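Local coordinates for GGDEF family protein (Vibrio cholerae, PDB 5GZS) that is a diguanylate cyclase, CdgH, whose periplasmic portion binds arginine and probably passes the signal to its GGDEF domain, at residues E306-P311 with I413-A418. Sequence-based numbering, arbitrary orientation.
Sequences ESYYHP and IAIGFA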
# COMPACT_ATOMS: atom_id res chain seq x y z
N GLU A 306 17.25 -5.56 -8.71
CA GLU A 306 15.90 -5.30 -8.22
C GLU A 306 15.91 -3.95 -7.55
O GLU A 306 16.97 -3.48 -7.17
CB GLU A 306 15.44 -6.37 -7.22
CG GLU A 306 15.08 -7.73 -7.86
CD GLU A 306 14.70 -8.77 -6.82
OE1 GLU A 306 14.55 -8.37 -5.63
OE2 GLU A 306 14.56 -9.97 -7.17
N SER A 307 14.73 -3.32 -7.41
CA SER A 307 14.64 -2.00 -6.77
C SER A 307 15.04 -2.06 -5.30
O SER A 307 14.97 -3.11 -4.70
CB SER A 307 13.22 -1.44 -6.88
OG SER A 307 12.69 -1.71 -8.16
N TYR A 308 15.47 -0.93 -4.73
CA TYR A 308 15.80 -0.89 -3.30
C TYR A 308 15.21 0.34 -2.64
O TYR A 308 15.36 0.55 -1.44
CB TYR A 308 17.32 -0.94 -3.08
CG TYR A 308 18.11 0.23 -3.64
CD1 TYR A 308 18.33 1.37 -2.88
CD2 TYR A 308 18.65 0.17 -4.92
CE1 TYR A 308 19.06 2.44 -3.39
CE2 TYR A 308 19.39 1.23 -5.43
CZ TYR A 308 19.58 2.36 -4.66
OH TYR A 308 20.31 3.42 -5.17
N TYR A 309 14.54 1.16 -3.44
CA TYR A 309 13.85 2.33 -2.91
C TYR A 309 12.72 2.70 -3.86
O TYR A 309 12.78 2.40 -5.07
CB TYR A 309 14.82 3.50 -2.73
CG TYR A 309 14.14 4.70 -2.13
CD1 TYR A 309 13.78 4.72 -0.79
CD2 TYR A 309 13.83 5.81 -2.90
CE1 TYR A 309 13.14 5.82 -0.24
CE2 TYR A 309 13.19 6.91 -2.37
CZ TYR A 309 12.84 6.91 -1.04
OH TYR A 309 12.20 8.00 -0.52
N HIS A 310 11.68 3.34 -3.32
CA HIS A 310 10.56 3.73 -4.17
C HIS A 310 10.12 5.15 -3.93
O HIS A 310 9.24 5.41 -3.10
CB HIS A 310 9.40 2.79 -3.94
CG HIS A 310 9.79 1.36 -4.05
ND1 HIS A 310 9.70 0.65 -5.24
CD2 HIS A 310 10.29 0.50 -3.13
CE1 HIS A 310 10.12 -0.59 -5.04
NE2 HIS A 310 10.48 -0.71 -3.77
N PRO A 311 10.73 6.08 -4.67
CA PRO A 311 10.51 7.52 -4.54
C PRO A 311 9.08 7.89 -4.81
O PRO A 311 8.40 7.22 -5.60
CB PRO A 311 11.43 8.12 -5.60
CG PRO A 311 12.41 7.04 -5.91
CD PRO A 311 11.68 5.78 -5.75
N ILE A 413 13.94 2.79 -7.77
CA ILE A 413 15.35 3.07 -7.85
C ILE A 413 16.09 1.72 -7.76
O ILE A 413 15.77 0.89 -6.90
CB ILE A 413 15.77 4.05 -6.75
CG1 ILE A 413 15.41 5.47 -7.17
CG2 ILE A 413 17.24 3.98 -6.45
CD1 ILE A 413 15.87 6.51 -6.16
N ALA A 414 17.03 1.50 -8.68
CA ALA A 414 17.87 0.30 -8.71
C ALA A 414 19.33 0.65 -8.89
O ALA A 414 19.67 1.83 -9.08
CB ALA A 414 17.45 -0.62 -9.84
N ILE A 415 20.17 -0.37 -8.83
CA ILE A 415 21.57 -0.27 -9.25
C ILE A 415 21.65 -0.68 -10.71
O ILE A 415 21.06 -1.69 -11.11
CB ILE A 415 22.51 -1.18 -8.45
CG1 ILE A 415 22.33 -1.01 -6.95
CG2 ILE A 415 23.94 -0.94 -8.85
CD1 ILE A 415 23.20 -1.95 -6.16
N GLY A 416 22.39 0.10 -11.50
CA GLY A 416 22.60 -0.18 -12.91
C GLY A 416 23.97 -0.77 -13.09
O GLY A 416 24.90 -0.39 -12.38
N PHE A 417 24.11 -1.71 -14.03
CA PHE A 417 25.42 -2.35 -14.27
C PHE A 417 25.70 -2.27 -15.72
O PHE A 417 24.76 -2.33 -16.52
CB PHE A 417 25.46 -3.81 -13.82
CG PHE A 417 25.15 -4.02 -12.36
CD1 PHE A 417 23.84 -4.04 -11.91
CD2 PHE A 417 26.17 -4.22 -11.44
CE1 PHE A 417 23.55 -4.25 -10.58
CE2 PHE A 417 25.89 -4.44 -10.09
CZ PHE A 417 24.57 -4.45 -9.66
N ALA A 418 26.97 -2.12 -16.07
CA ALA A 418 27.37 -1.96 -17.45
C ALA A 418 26.94 -3.17 -18.23
O ALA A 418 26.98 -4.30 -17.72
CB ALA A 418 28.86 -1.78 -17.54
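Ile413 touches four residues of the 306-311 loop and is bonded through its backbone to two of them, Tyr308 and Tyr309. Tyr308 N donates to Ile413 O at 2.8 Å, with the C=O...N angle close to straight at 170°. Ile413 N donates in turn to Tyr309 O at 3.0 Å, tilted out of that carbonyl's plane. Both polar atoms of the Ile413 backbone are therefore bonded to the loop. Ser307 CA adds a CH...O contact to Ile413 O.

The Ile413 side chain divides at CB, which lies beside Tyr309 O and Tyr309 CB. One branch, CG2, stands anti to the backbone N. It meets the outer end of the Tyr308 ring obliquely, 3.4 Å from Tyr308 CZ and near Tyr308 OH. The other branch runs through CG1, which rests on the ring of Pro311, 3.6 Å from Pro311 CG. At its tip, CD1 stays on Pro311 CG at 3.5 Å and reaches the edge of the Tyr309 ring, 3.9 Å from Tyr309 CD2.

Tyr308 CG lies between the backbone N and the carbonyl carbon (chi1 63°). The ring turns its edge to the peptide between Ala414 and Ile415, with Tyr308 CE2 3.5 Å from Ala414 C, and the same atom touches Ile415 CG1. Tyr308 OH hydrogen-bonds to Ser249 OG, and the ring packs on Ile248 and Val252 of helix 248-259. At the start of the loop, Glu306 forms a salt bridge with Lys435 of helix 421-435.

Strands 303-304 and 312-318 belong to different sheets, and so do 414-417 and 399-410. The 306-311 link and the end of the returning link at Ile413 run roughly antiparallel where the chain passes between the two sheets, consistent with the interlobe hinge of a periplasmic binding protein fold.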